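Local atomic coordinates of titin (Homo sapiens, PDB entry 5JDD), a protein that acts as a molecular spring of the muscle sarcomere, here as three consecutive immunoglobulin domains of its I-band. Residues P103-A108 / T176-T181; W123-V128 / D156-T161; N202-S207 / T227-H232; S109-V114 / G142-L147. All blocks are in the same frame, centred on the assembly; numbering follows the deposited sequence.

Interaction 1: residues P103-A108 / T176-T181; sequences PETKTA and TPIMIT
Glu104 and Ile178 meet at the junction between two consecutive immunoglobulin domains, where a turn of the middle domain packs against the linker into the third. The contact is a polar one with a small apolar patch. Pro103 and Thr176 form a single parallel bridge, with Thr176 OG1 3.3 Å from Pro103 CA. It belongs to the parallel pairing of strands A' (100-103) and G (167-176) of an I-set domain. Just beyond it, Glu104 N donates to Thr176 O at 2.9 Å. The chain then leaves the sheet in a type II turn from Pro103 to Lys106.

The side chain of Glu104 runs on extended to the linker. Its OE1 accepts Ile178 N at 2.9 Å, on the anti side of the carboxylate and 21° out of its plane. A water bridges the same OE1 to Ile178 O, and Lys253 N adds a weak bond. Several donors therefore converge on one carboxylate oxygen. Glu104 CG lies 3.6 Å from Ile178 CG1, and Ile178 CD1 approaches Glu104 O.

Thr105 OG1 donates to Glu104 O and is bonded by Ser207 N of the third domain. The contact thus lies where strand 167-176 runs out and strand 180-182 begins, with the 202-207 loop facing it.

Interaction 2: residues W123-V128 / D156-T161; sequences WLKNGV and DSAEYT
Lys125 and Tyr160, with Leu124 and Thr161, make the tight part of this antiparallel contact between strands C and F of the middle immunoglobulin domain. Leu124 and Thr161 are a hydrogen-bonded pair. Leu124 N gives a bond of 2.8 Å to Thr161 O, and Thr161 N one of 2.9 Å to Leu124 O. Their CB atoms are 4.0 Å apart, and Thr161 buries the most surface here.

Lys125 and Tyr160 lie side by side and point the same way. Lys125 CG is anti to the backbone N (chi1 174°), and the extended chain passes Tyr160, with CG 3.8 Å from CE1 and CE 3.7 Å from OH. Lys125 CE also packs on Ala158 CB. Tyr160 OH donates to Asp156 O at 2.7 Å, on a lone pair of that carbonyl. This bond to the residue four before it is the tyrosine corner of Greek-key folds. Trp123 is buried and meets Phe162 edge to face.

The turn beyond is exposed and hydrated, though firmly bonded. Asn126 and Gly127 are the two central residues of a type I' turn from Lys125 to Val128. Asn126 N donates to Glu159 O in a nearly straight bond. Its OD1 takes Glu159 N, with the donor tilted 32° from the amide plane. Waters link Asn126 ND2 to Ser157 O, and Gly127 N to Glu159 O and Thr161 OG1, which also bonds Ser170.

Lys125 NZ bonds Glu155 O, and Asp156 OD2 pairs with Lys135. NZ is 4.3 Å from Asp156 OD1, beyond a salt bridge; a water joins the two, and any electrostatic help is probably modest.

Interaction 3: residues N202-S207 / T227-H232; sequences NYEGIS and TKKLTH
Leu230 pushes its CD2 methyl against the backbone of Tyr203 and Glu204 and buries the most surface of any residue here. CD2 lies 3.4 Å from both Tyr203 C and Glu204 N, and 4.0 Å from Glu204 CB. It is a methyl laid on the peptide between Tyr203 and Glu204. The first torsion sets Leu230 CG beside its own backbone N (chi1 -58°). The side chain packs on Thr200 as well.

Glu204 supplies the charged part. Its CG is anti to the backbone N (chi1 -172°), and the chain runs out extended toward Lys229. OE2 stands 2.9 Å from Lys229 NZ in a salt bridge whose hydrogen bond is weak. The lysine chain bends at three torsions beyond CG, and the two side chains cross at a slant. A water donates to Glu204 OE2 and to Lys229 O, so the glutamate is tied to the turn twice. Both residues are exposed.

In the fold, 202-207 is the BC loop of the third immunoglobulin domain and 227-232 is the hairpin joining its strands D and E. These loops lie at the end of the domain that faces the middle one. The hairpin closes with a type II' turn from Lys228 to Thr231, in which Lys229 has positive phi.

His232 lies deeper. Its NE2 is 3.7 Å from Ile206 CD1, and a water joins NE2 to Tyr203 O. The other ring nitrogen, ND1, shares a hydrogen bond of 2.9 Å with Thr227 OG1. Tyr208 meets the imidazole too.

Interaction 4: residues S109-V114 / G142-L147; sequences SFECEV and GKLHQL
Phe110 and Leu147, and Cys112 and His145, face each other as hydrogen-bonded pairs of strands B and E in the middle immunoglobulin domain. The strands run antiparallel, at 162°. Five backbone hydrogen bonds, each 2.9 Å, join them from Phe110 to Val114. Side chains alternate between two faces.

Phe110, Cys112, His145 and Leu147 turn into the beta-sandwich. Phe110 CD2 and Leu147 CD2 touch loosely at 4.4 Å. Cys112 SG lies 4.1 Å from His145 CB. The Cys112 side chain also touches Phe162 of the opposite sheet, whose ring meets the imidazole as well.

The other face carries Glu111, Glu113, Leu144 and Gln146. Glu111 and Gln146 lie side by side and point the same way, with CG to CG 3.8 Å. Gln146 has a second conformer, so this pairing is less certain. Leu144 has its CG anti to the backbone N (chi1 177°). Its CD1 sits between the two glutamates, 3.7 Å from Glu111 OE1 and 3.8 Å from Glu113 CG. Both glutamates pass it at a slant. The charge of Glu113 is met by a salt bridge from OE2 to Lys95.

Val114 and His145 cross at about a right angle. Val114 CG2 meets the edge of the imidazole near its plane, 3.7 Å from His145 CD2.

In the fold
Interactions 2 and 4 belong to the two sheets of the middle domain and meet across its core. Trp123 packs on Gln146 and Leu147, and Tyr160 on Phe110 and Leu147. Both are antiparallel strand pairs that send aromatic and aliphatic side chains into the sandwich. Interaction 4 relies more on backbone bonds, while interaction 2 runs into a watery turn. Interactions 1 and 3 lie at the junction with the third domain and touch each other. Lys106 NZ bonds Glu204 O, Met179 N bonds Asn202 OD1, and Pro103 packs on Tyr203. Their chemistry is that of loops: carboxylates, bridging waters and small apolar patches. Interaction 3 has an exposed salt bridge, whereas Glu104 of interaction 1 is buried.

Interaction 1: residues P103-A108 / T176-T181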
loop_
_atom_site.group_PDB
_atom_site.type_symbol
_atom_site.label_atom_id
_atom_site.label_comp_id
_atom_site.label_asym_id
_atom_site.label_seq_id
_atom_site.Cartn_x
_atom_site.Cartn_y
_atom_site.Cartn_z
ATOM N N PRO A 103 -16.699 -6.625 2.299
ATOM C CA PRO A 103 -17.291 -7.930 2.619
ATOM C C PRO A 103 -16.267 -9.048 2.502
ATOM O O PRO A 103 -15.418 -9.011 1.589
ATOM C CB PRO A 103 -18.367 -8.106 1.541
ATOM C CG PRO A 103 -18.708 -6.705 1.131
ATOM C CD PRO A 103 -17.416 -5.931 1.216
ATOM N N GLU A 104 -16.364 -10.033 3.390
ATOM C CA GLU A 104 -15.485 -11.193 3.308
ATOM C C GLU A 104 -15.552 -11.816 1.919
ATOM O O GLU A 104 -16.601 -11.797 1.259
ATOM C CB GLU A 104 -15.801 -12.219 4.399
ATOM C CG GLU A 104 -17.227 -12.692 4.381
ATOM C CD GLU A 104 -17.559 -13.681 5.498
ATOM O OE1 GLU A 104 -18.758 -13.855 5.778
ATOM O OE2 GLU A 104 -16.639 -14.305 6.082
ATOM N N THR A 105 -14.400 -12.353 1.502
ATOM C CA THR A 105 -14.123 -12.917 0.166
ATOM C C THR A 105 -13.802 -11.883 -0.919
ATOM O O THR A 105 -13.261 -12.233 -1.974
ATOM C CB THR A 105 -15.196 -13.920 -0.370
ATOM O OG1 THR A 105 -16.321 -13.203 -0.900
ATOM C CG2 THR A 105 -15.637 -14.913 0.716
ATOM N N LYS A 106 -14.115 -10.616 -0.672
ATOM C CA LYS A 106 -13.834 -9.594 -1.677
ATOM C C LYS A 106 -12.461 -8.956 -1.465
ATOM O O LYS A 106 -11.802 -9.193 -0.459
ATOM C CB LYS A 106 -14.951 -8.543 -1.718
ATOM C CG LYS A 106 -16.305 -9.143 -2.119
ATOM C CD LYS A 106 -17.369 -8.067 -2.297
ATOM C CE LYS A 106 -17.110 -7.230 -3.544
ATOM N NZ LYS A 106 -18.209 -6.223 -3.751
ATOM N N THR A 107 -12.037 -8.151 -2.430
ATOM C CA THR A 107 -10.712 -7.554 -2.413
ATOM C C THR A 107 -10.744 -6.195 -1.724
ATOM O O THR A 107 -11.664 -5.400 -1.950
ATOM C CB THR A 107 -10.209 -7.372 -3.851
ATOM O OG1 THR A 107 -10.139 -8.656 -4.492
ATOM C CG2 THR A 107 -8.841 -6.714 -3.876
ATOM N N ALA A 108 -9.748 -5.937 -0.877
ATOM C CA ALA A 108 -9.603 -4.644 -0.218
ATOM C C ALA A 108 -8.378 -3.951 -0.780
ATOM O O ALA A 108 -7.400 -4.593 -1.144
ATOM C CB ALA A 108 -9.443 -4.816 1.284
ATOM N N THR A 176 -16.394 -7.446 6.680
ATOM C CA THR A 176 -17.771 -7.593 7.139
ATOM C C THR A 176 -18.388 -8.923 6.717
ATOM O O THR A 176 -18.019 -9.497 5.686
ATOM C CB THR A 176 -18.634 -6.417 6.644
ATOM O OG1 THR A 176 -18.511 -6.309 5.226
ATOM C CG2 THR A 176 -18.180 -5.111 7.292
ATOM N N PRO A 177 -19.327 -9.437 7.516
ATOM C CA PRO A 177 -19.841 -10.790 7.284
ATOM C C PRO A 177 -20.873 -10.866 6.171
ATOM O O PRO A 177 -21.756 -10.005 6.083
ATOM C CB PRO A 177 -20.494 -11.147 8.624
ATOM C CG PRO A 177 -20.900 -9.824 9.196
ATOM C CD PRO A 177 -19.798 -8.873 8.795
ATOM N N ILE A 178 -20.763 -11.878 5.314
ATOM C CA ILE A 178 -21.835 -12.141 4.366
ATOM C C ILE A 178 -23.079 -12.581 5.123
ATOM O O ILE A 178 -23.001 -13.345 6.088
ATOM C CB ILE A 178 -21.425 -13.204 3.339
ATOM C CG1 ILE A 178 -20.307 -12.642 2.459
ATOM C CG2 ILE A 178 -22.640 -13.644 2.479
ATOM C CD1 ILE A 178 -19.536 -13.693 1.722
ATOM N N MET A 179 -24.228 -12.061 4.713
ATOM C CA MET A 179 -25.488 -12.497 5.285
ATOM C C MET A 179 -26.400 -13.040 4.213
ATOM O O MET A 179 -26.417 -12.558 3.074
ATOM C CB MET A 179 -26.147 -11.356 6.049
ATOM C CG MET A 179 -25.268 -10.841 7.165
ATOM S SD MET A 179 -26.141 -9.667 8.210
ATOM C CE MET A 179 -24.860 -9.268 9.399
ATOM N N ILE A 180 -27.147 -14.069 4.581
ATOM C CA ILE A 180 -28.094 -14.668 3.664
ATOM C C ILE A 180 -29.469 -14.062 3.939
ATOM O O ILE A 180 -30.006 -14.145 5.053
ATOM C CB ILE A 180 -28.066 -16.192 3.781
ATOM C CG1 ILE A 180 -26.732 -16.727 3.231
ATOM C CG2 ILE A 180 -29.234 -16.801 3.002
ATOM C CD1 ILE A 180 -26.432 -18.173 3.591
ATOM N N THR A 181 -30.004 -13.385 2.929
ATOM C CA THR A 181 -31.247 -12.649 3.097
ATOM C C THR A 181 -32.463 -13.455 2.651
ATOM O O THR A 181 -33.584 -13.175 3.074
ATOM C CB THR A 181 -31.188 -11.284 2.398
ATOM O OG1 THR A 181 -31.072 -11.466 0.982
ATOM C CG2 THR A 181 -29.978 -10.499 2.893
HETATM O O HOH W 1 -20.760 -14.482 7.392
#

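Interaction 2: residues W123-V128 / D156-T161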
loop_
_atom_site.group_PDB
_atom_site.type_symbol
_atom_site.label_atom_id
_atom_site.label_comp_id
_atom_site.label_asym_id
_atom_site.label_seq_id
_atom_site.Cartn_x
_atom_site.Cartn_y
_atom_site.Cartn_z
ATOM N N TRP A 123 5.017 -1.716 3.993
ATOM C CA TRP A 123 3.669 -1.881 4.520
ATOM C C TRP A 123 3.677 -2.741 5.767
ATOM O O TRP A 123 4.311 -3.797 5.797
ATOM C CB TRP A 123 2.789 -2.557 3.468
ATOM C CG TRP A 123 2.499 -1.701 2.269
ATOM C CD1 TRP A 123 3.198 -1.659 1.093
ATOM C CD2 TRP A 123 1.433 -0.760 2.141
ATOM N NE1 TRP A 123 2.621 -0.746 0.237
ATOM C CE2 TRP A 123 1.530 -0.185 0.849
ATOM C CE3 TRP A 123 0.396 -0.357 2.984
ATOM C CZ2 TRP A 123 0.626 0.781 0.387
ATOM C CZ3 TRP A 123 -0.506 0.595 2.524
ATOM C CH2 TRP A 123 -0.380 1.157 1.238
ATOM N N LEU A 124 2.945 -2.305 6.789
ATOM C CA LEU A 124 2.823 -3.068 8.026
ATOM C C LEU A 124 1.372 -3.444 8.268
ATOM O O LEU A 124 0.460 -2.710 7.877
ATOM C CB LEU A 124 3.305 -2.251 9.231
ATOM C CG LEU A 124 4.536 -1.365 9.082
ATOM C CD1 LEU A 124 4.804 -0.627 10.401
ATOM C CD2 LEU A 124 5.748 -2.195 8.681
ATOM N N LYS A 125 1.172 -4.585 8.916
ATOM C CA LYS A 125 -0.131 -4.976 9.444
ATOM C C LYS A 125 0.046 -5.067 10.955
ATOM O O LYS A 125 0.834 -5.881 11.438
ATOM C CB LYS A 125 -0.564 -6.341 8.898
ATOM C CG LYS A 125 -1.862 -6.874 9.528
ATOM C CD LYS A 125 -2.167 -8.279 9.047
ATOM C CE LYS A 125 -3.475 -8.777 9.665
ATOM N NZ LYS A 125 -3.775 -10.196 9.311
ATOM N N ASN A 126 -0.676 -4.240 11.700
ATOM C CA ASN A 126 -0.514 -4.183 13.155
ATOM C C ASN A 126 0.953 -4.105 13.582
ATOM O O ASN A 126 1.373 -4.769 14.533
ATOM C CB ASN A 126 -1.227 -5.367 13.834
ATOM C CG ASN A 126 -2.733 -5.363 13.600
ATOM O OD1 ASN A 126 -3.345 -4.309 13.414
ATOM N ND2 ASN A 126 -3.336 -6.544 13.633
ATOM N N GLY A 127 1.733 -3.314 12.850
ATOM C CA GLY A 127 3.097 -3.017 13.250
ATOM C C GLY A 127 4.126 -4.030 12.799
ATOM O O GLY A 127 5.307 -3.899 13.117
ATOM N N VAL A 128 3.684 -5.031 12.047
ATOM C CA VAL A 128 4.540 -6.107 11.564
ATOM C C VAL A 128 4.631 -6.026 10.038
ATOM O O VAL A 128 3.623 -5.797 9.367
ATOM C CB VAL A 128 3.958 -7.475 11.969
ATOM C CG1 VAL A 128 4.692 -8.601 11.257
ATOM C CG2 VAL A 128 3.986 -7.655 13.487
ATOM N N ASP A 156 -8.118 -10.575 8.384
ATOM C CA ASP A 156 -7.485 -9.441 7.709
ATOM C C ASP A 156 -7.886 -8.101 8.315
ATOM O O ASP A 156 -7.273 -7.079 8.020
ATOM C CB ASP A 156 -7.802 -9.448 6.206
ATOM C CG ASP A 156 -7.286 -10.687 5.503
ATOM O OD1 ASP A 156 -6.133 -11.098 5.773
ATOM O OD2 ASP A 156 -8.037 -11.269 4.690
ATOM N N SER A 157 -8.918 -8.091 9.152
ATOM C CA SER A 157 -9.295 -6.860 9.843
ATOM C C SER A 157 -8.148 -6.452 10.764
ATOM O O SER A 157 -7.756 -7.213 11.654
ATOM C CB SER A 157 -10.577 -7.050 10.659
ATOM O OG SER A 157 -11.656 -7.458 9.830
ATOM N N ALA A 158 -7.614 -5.256 10.537
ATOM C CA ALA A 158 -6.395 -4.813 11.196
ATOM C C ALA A 158 -6.104 -3.376 10.828
ATOM O O ALA A 158 -6.809 -2.768 10.011
ATOM C CB ALA A 158 -5.220 -5.690 10.763
ATOM N N GLU A 159 -5.047 -2.839 11.430
ATOM C CA GLU A 159 -4.551 -1.529 11.062
ATOM C C GLU A 159 -3.372 -1.707 10.129
ATOM O O GLU A 159 -2.420 -2.415 10.457
ATOM C CB GLU A 159 -4.117 -0.737 12.288
ATOM C CG GLU A 159 -3.549 0.626 11.923
ATOM C CD GLU A 159 -3.343 1.506 13.132
ATOM O OE1 GLU A 159 -2.567 1.108 14.025
ATOM O OE2 GLU A 159 -3.962 2.592 13.186
ATOM N N TYR A 160 -3.437 -1.063 8.967
ATOM C CA TYR A 160 -2.384 -1.150 7.962
ATOM C C TYR A 160 -1.653 0.172 7.870
ATOM O O TYR A 160 -2.264 1.236 7.917
ATOM C CB TYR A 160 -2.979 -1.567 6.610
ATOM C CG TYR A 160 -3.498 -2.983 6.640
ATOM C CD1 TYR A 160 -2.683 -4.047 6.276
ATOM C CD2 TYR A 160 -4.794 -3.261 7.050
ATOM C CE1 TYR A 160 -3.145 -5.351 6.320
ATOM C CE2 TYR A 160 -5.272 -4.565 7.093
ATOM C CZ TYR A 160 -4.435 -5.600 6.731
ATOM O OH TYR A 160 -4.884 -6.890 6.767
ATOM N N THR A 161 -0.336 0.101 7.730
ATOM C CA THR A 161 0.493 1.294 7.773
ATOM C C THR A 161 1.443 1.310 6.587
ATOM O O THR A 161 2.008 0.280 6.242
ATOM C CB THR A 161 1.349 1.289 9.060
ATOM O OG1 THR A 161 0.496 1.279 10.213
ATOM C CG2 THR A 161 2.267 2.504 9.119
HETATM O O HOH W 2 -4.084 -9.578 6.478
HETATM O O HOH W 3 -6.264 -7.030 14.016
HETATM O O HOH W 4 0.144 -1.232 11.223
#

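Interaction 3: residues N202-S207 / T227-H232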
loop_
_atom_site.group_PDB
_atom_site.type_symbol
_atom_site.label_atom_id
_atom_site.label_comp_id
_atom_site.label_asym_id
_atom_site.label_seq_id
_atom_site.Cartn_x
_atom_site.Cartn_y
_atom_site.Cartn_z
ATOM N N ASN A 202 -26.430 -10.556 0.805
ATOM C CA ASN A 202 -26.460 -9.099 0.936
ATOM C C ASN A 202 -25.433 -8.316 0.112
ATOM O O ASN A 202 -25.551 -7.098 -0.023
ATOM C CB ASN A 202 -26.395 -8.683 2.417
ATOM C CG ASN A 202 -25.124 -9.152 3.122
ATOM O OD1 ASN A 202 -24.440 -10.077 2.677
ATOM N ND2 ASN A 202 -24.821 -8.521 4.253
ATOM N N TYR A 203 -24.425 -8.997 -0.427
ATOM C CA TYR A 203 -23.360 -8.322 -1.163
ATOM C C TYR A 203 -23.111 -8.948 -2.522
ATOM O O TYR A 203 -23.129 -10.172 -2.673
ATOM C CB TYR A 203 -22.042 -8.364 -0.382
ATOM C CG TYR A 203 -22.042 -7.699 0.974
ATOM C CD1 TYR A 203 -22.295 -6.335 1.103
ATOM C CD2 TYR A 203 -21.727 -8.417 2.117
ATOM C CE1 TYR A 203 -22.268 -5.710 2.350
ATOM C CE2 TYR A 203 -21.692 -7.809 3.365
ATOM C CZ TYR A 203 -21.970 -6.456 3.478
ATOM O OH TYR A 203 -21.937 -5.845 4.718
ATOM N N GLU A 204 -22.839 -8.098 -3.508
ATOM C CA GLU A 204 -22.478 -8.567 -4.834
ATOM C C GLU A 204 -21.001 -8.942 -4.852
ATOM O O GLU A 204 -20.202 -8.355 -4.109
ATOM C CB GLU A 204 -22.744 -7.455 -5.849
ATOM C CG GLU A 204 -22.601 -7.874 -7.289
ATOM C CD GLU A 204 -23.343 -6.952 -8.231
ATOM O OE1 GLU A 204 -22.952 -5.768 -8.334
ATOM O OE2 GLU A 204 -24.317 -7.415 -8.864
ATOM N N GLY A 205 -20.645 -9.923 -5.678
ATOM C CA GLY A 205 -19.248 -10.201 -5.968
ATOM C C GLY A 205 -18.568 -11.106 -4.965
ATOM O O GLY A 205 -17.346 -11.194 -4.922
ATOM N N ILE A 206 -19.353 -11.796 -4.150
ATOM C CA ILE A 206 -18.755 -12.686 -3.171
ATOM C C ILE A 206 -18.430 -14.045 -3.784
ATOM O O ILE A 206 -18.966 -14.408 -4.834
ATOM C CB ILE A 206 -19.631 -12.795 -1.911
ATOM C CG1 ILE A 206 -21.072 -13.138 -2.278
ATOM C CG2 ILE A 206 -19.635 -11.459 -1.187
ATOM C CD1 ILE A 206 -21.362 -14.609 -2.361
ATOM N N SER A 207 -17.518 -14.769 -3.149
ATOM C CA SER A 207 -17.185 -16.117 -3.578
ATOM C C SER A 207 -18.033 -17.118 -2.809
ATOM O O SER A 207 -18.401 -16.889 -1.648
ATOM C CB SER A 207 -15.703 -16.408 -3.363
ATOM O OG SER A 207 -14.910 -15.586 -4.203
ATOM N N THR A 227 -24.997 -16.992 -11.013
ATOM C CA THR A 227 -25.264 -15.799 -10.223
ATOM C C THR A 227 -26.080 -14.788 -11.035
ATOM O O THR A 227 -25.780 -14.540 -12.202
ATOM C CB THR A 227 -23.942 -15.161 -9.797
ATOM O OG1 THR A 227 -23.197 -16.099 -9.015
ATOM C CG2 THR A 227 -24.185 -13.892 -8.981
ATOM N N LYS A 228 -27.119 -14.227 -10.418
ATOM C CA LYS A 228 -27.913 -13.147 -11.020
ATOM C C LYS A 228 -28.157 -12.110 -9.946
ATOM O O LYS A 228 -28.918 -12.362 -9.012
ATOM C CB LYS A 228 -29.277 -13.650 -11.479
ATOM C CG LYS A 228 -29.266 -14.624 -12.621
ATOM C CD LYS A 228 -30.693 -15.032 -12.973
ATOM C CE LYS A 228 -31.578 -13.813 -13.204
ATOM N NZ LYS A 228 -31.048 -12.951 -14.297
ATOM N N LYS A 229 -27.555 -10.938 -10.101
ATOM C CA LYS A 229 -27.579 -9.926 -9.049
ATOM C C LYS A 229 -27.075 -10.529 -7.740
ATOM O O LYS A 229 -25.944 -11.006 -7.656
ATOM C CB LYS A 229 -28.983 -9.325 -8.857
ATOM C CG LYS A 229 -29.619 -8.709 -10.108
ATOM C CD LYS A 229 -28.600 -8.153 -11.116
ATOM C CE LYS A 229 -28.034 -6.788 -10.728
ATOM N NZ LYS A 229 -27.029 -6.861 -9.629
ATOM N N LEU A 230 -27.921 -10.498 -6.719
ATOM C CA LEU A 230 -27.530 -11.004 -5.413
ATOM C C LEU A 230 -28.029 -12.423 -5.170
ATOM O O LEU A 230 -27.955 -12.926 -4.048
ATOM C CB LEU A 230 -28.070 -10.081 -4.327
ATOM C CG LEU A 230 -27.605 -8.637 -4.438
ATOM C CD1 LEU A 230 -28.372 -7.748 -3.472
ATOM C CD2 LEU A 230 -26.129 -8.578 -4.150
ATOM N N THR A 231 -28.534 -13.076 -6.217
ATOM C CA THR A 231 -29.064 -14.424 -6.083
ATOM C C THR A 231 -28.149 -15.456 -6.748
ATOM O O THR A 231 -27.658 -15.244 -7.859
ATOM C CB THR A 231 -30.490 -14.515 -6.661
ATOM O OG1 THR A 231 -31.337 -13.599 -5.954
ATOM C CG2 THR A 231 -31.049 -15.924 -6.525
ATOM N N HIS A 232 -27.917 -16.560 -6.049
ATOM C CA HIS A 232 -27.087 -17.641 -6.552
ATOM C C HIS A 232 -27.953 -18.882 -6.627
ATOM O O HIS A 232 -28.713 -19.180 -5.699
ATOM C CB HIS A 232 -25.898 -17.864 -5.619
ATOM C CG HIS A 232 -25.066 -16.637 -5.421
ATOM N ND1 HIS A 232 -24.078 -16.262 -6.305
ATOM C CD2 HIS A 232 -25.117 -15.663 -4.478
ATOM C CE1 HIS A 232 -23.533 -15.128 -5.898
ATOM N NE2 HIS A 232 -24.151 -14.740 -4.795
HETATM O O HOH W 5 -23.375 -12.031 -4.663
HETATM O O HOH W 6 -24.014 -10.240 -9.052
#

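Interaction 4: residues S109-V114 / G142-L147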
loop_
_atom_site.group_PDB
_atom_site.type_symbol
_atom_site.label_atom_id
_atom_site.label_comp_id
_atom_site.label_asym_id
_atom_site.label_seq_id
_atom_site.Cartn_x
_atom_site.Cartn_y
_atom_site.Cartn_z
ATOM N N SER A 109 -8.415 -2.631 -0.841
ATOM C CA SER A 109 -7.232 -1.913 -1.269
ATOM C C SER A 109 -6.999 -0.634 -0.482
ATOM O O SER A 109 -7.926 0.061 -0.057
ATOM C CB SER A 109 -7.264 -1.643 -2.771
ATOM O OG SER A 109 -8.333 -0.797 -3.121
ATOM N N PHE A 110 -5.719 -0.369 -0.249
ATOM C CA PHE A 110 -5.279 0.868 0.383
ATOM C C PHE A 110 -4.338 1.579 -0.556
ATOM O O PHE A 110 -3.554 0.936 -1.256
ATOM C CB PHE A 110 -4.519 0.583 1.686
ATOM C CG PHE A 110 -5.389 0.076 2.789
ATOM C CD1 PHE A 110 -6.176 0.953 3.525
ATOM C CD2 PHE A 110 -5.431 -1.275 3.088
ATOM C CE1 PHE A 110 -7.003 0.489 4.542
ATOM C CE2 PHE A 110 -6.253 -1.755 4.104
ATOM C CZ PHE A 110 -7.041 -0.873 4.835
ATOM N N GLU A 111 -4.392 2.906 -0.569
ATOM C CA GLU A 111 -3.451 3.679 -1.361
ATOM C C GLU A 111 -3.046 4.932 -0.627
ATOM O O GLU A 111 -3.867 5.582 0.017
ATOM C CB GLU A 111 -4.062 4.125 -2.689
ATOM C CG GLU A 111 -4.647 3.055 -3.563
ATOM C CD GLU A 111 -5.539 3.661 -4.623
ATOM O OE1 GLU A 111 -5.159 4.717 -5.176
ATOM O OE2 GLU A 111 -6.625 3.098 -4.878
ATOM N N CYS A 112 -1.785 5.301 -0.784
ATOM C CA CYS A 112 -1.348 6.623 -0.369
ATOM C C CYS A 112 -0.466 7.228 -1.447
ATOM O O CYS A 112 -0.060 6.540 -2.392
ATOM C CB CYS A 112 -0.598 6.568 0.968
ATOM S SG CYS A 112 1.004 5.697 0.932
ATOM N N GLU A 113 -0.158 8.510 -1.306
ATOM C CA GLU A 113 0.771 9.173 -2.211
ATOM C C GLU A 113 1.877 9.773 -1.371
ATOM O O GLU A 113 1.629 10.229 -0.249
ATOM C CB GLU A 113 0.068 10.228 -3.080
ATOM C CG GLU A 113 -0.946 9.595 -4.044
ATOM C CD GLU A 113 -1.786 10.578 -4.855
ATOM O OE1 GLU A 113 -1.419 11.768 -4.992
ATOM O OE2 GLU A 113 -2.833 10.132 -5.380
ATOM N N VAL A 114 3.092 9.716 -1.900
ATOM C CA VAL A 114 4.268 10.197 -1.206
ATOM C C VAL A 114 4.931 11.338 -1.983
ATOM O O VAL A 114 4.601 11.600 -3.140
ATOM C CB VAL A 114 5.271 9.043 -0.917
ATOM C CG1 VAL A 114 4.593 7.942 -0.092
ATOM C CG2 VAL A 114 5.831 8.476 -2.215
ATOM N N GLY A 142 4.850 5.333 -9.552
ATOM C CA GLY A 142 5.432 6.655 -9.358
ATOM C C GLY A 142 5.461 7.067 -7.895
ATOM O O GLY A 142 6.217 6.507 -7.104
ATOM N N LYS A 143 4.642 8.056 -7.546
ATOM C CA LYS A 143 4.512 8.498 -6.161
ATOM C C LYS A 143 3.324 7.845 -5.462
ATOM O O LYS A 143 3.080 8.120 -4.290
ATOM C CB LYS A 143 4.392 10.022 -6.090
ATOM C CG LYS A 143 5.600 10.760 -6.610
ATOM C CD LYS A 143 5.117 12.049 -7.269
ATOM C CE LYS A 143 5.740 13.268 -6.675
ATOM N NZ LYS A 143 5.171 14.493 -7.326
ATOM N N LEU A 144 2.592 6.998 -6.181
ATOM C CA LEU A 144 1.435 6.293 -5.625
ATOM C C LEU A 144 1.842 4.916 -5.114
ATOM O O LEU A 144 2.500 4.147 -5.813
ATOM C CB LEU A 144 0.331 6.147 -6.682
ATOM C CG LEU A 144 -0.935 5.368 -6.304
ATOM C CD1 LEU A 144 -1.814 6.173 -5.380
ATOM C CD2 LEU A 144 -1.724 4.961 -7.546
ATOM N N HIS A 145 1.435 4.597 -3.895
ATOM C CA HIS A 145 1.720 3.298 -3.305
ATOM C C HIS A 145 0.431 2.606 -2.938
ATOM O O HIS A 145 -0.441 3.200 -2.312
ATOM C CB HIS A 145 2.606 3.460 -2.072
ATOM C CG HIS A 145 4.019 3.801 -2.413
ATOM N ND1 HIS A 145 5.009 2.848 -2.508
ATOM C CD2 HIS A 145 4.598 4.984 -2.746
ATOM C CE1 HIS A 145 6.143 3.432 -2.858
ATOM N NE2 HIS A 145 5.918 4.727 -3.003
ATOM N N GLN A 146 0.316 1.339 -3.328
ATOM C CA GLN A 146 -0.918 0.595 -3.119
ATOM C C GLN A 146 -0.674 -0.775 -2.488
ATOM O O GLN A 146 0.309 -1.458 -2.797
ATOM C CB GLN A 146 -1.660 0.441 -4.453
ATOM C CG GLN A 146 -3.010 -0.239 -4.351
ATOM C CD GLN A 146 -3.680 -0.393 -5.702
ATOM O OE1 GLN A 146 -3.012 -0.503 -6.732
ATOM N NE2 GLN A 146 -5.005 -0.400 -5.706
ATOM N N LEU A 147 -1.593 -1.162 -1.605
ATOM C CA LEU A 147 -1.636 -2.499 -1.017
ATOM C C LEU A 147 -2.985 -3.094 -1.370
ATOM O O LEU A 147 -4.031 -2.531 -1.039
ATOM C CB LEU A 147 -1.486 -2.440 0.504
ATOM C CG LEU A 147 -1.652 -3.781 1.242
ATOM C CD1 LEU A 147 -0.512 -4.720 0.884
ATOM C CD2 LEU A 147 -1.689 -3.576 2.747
#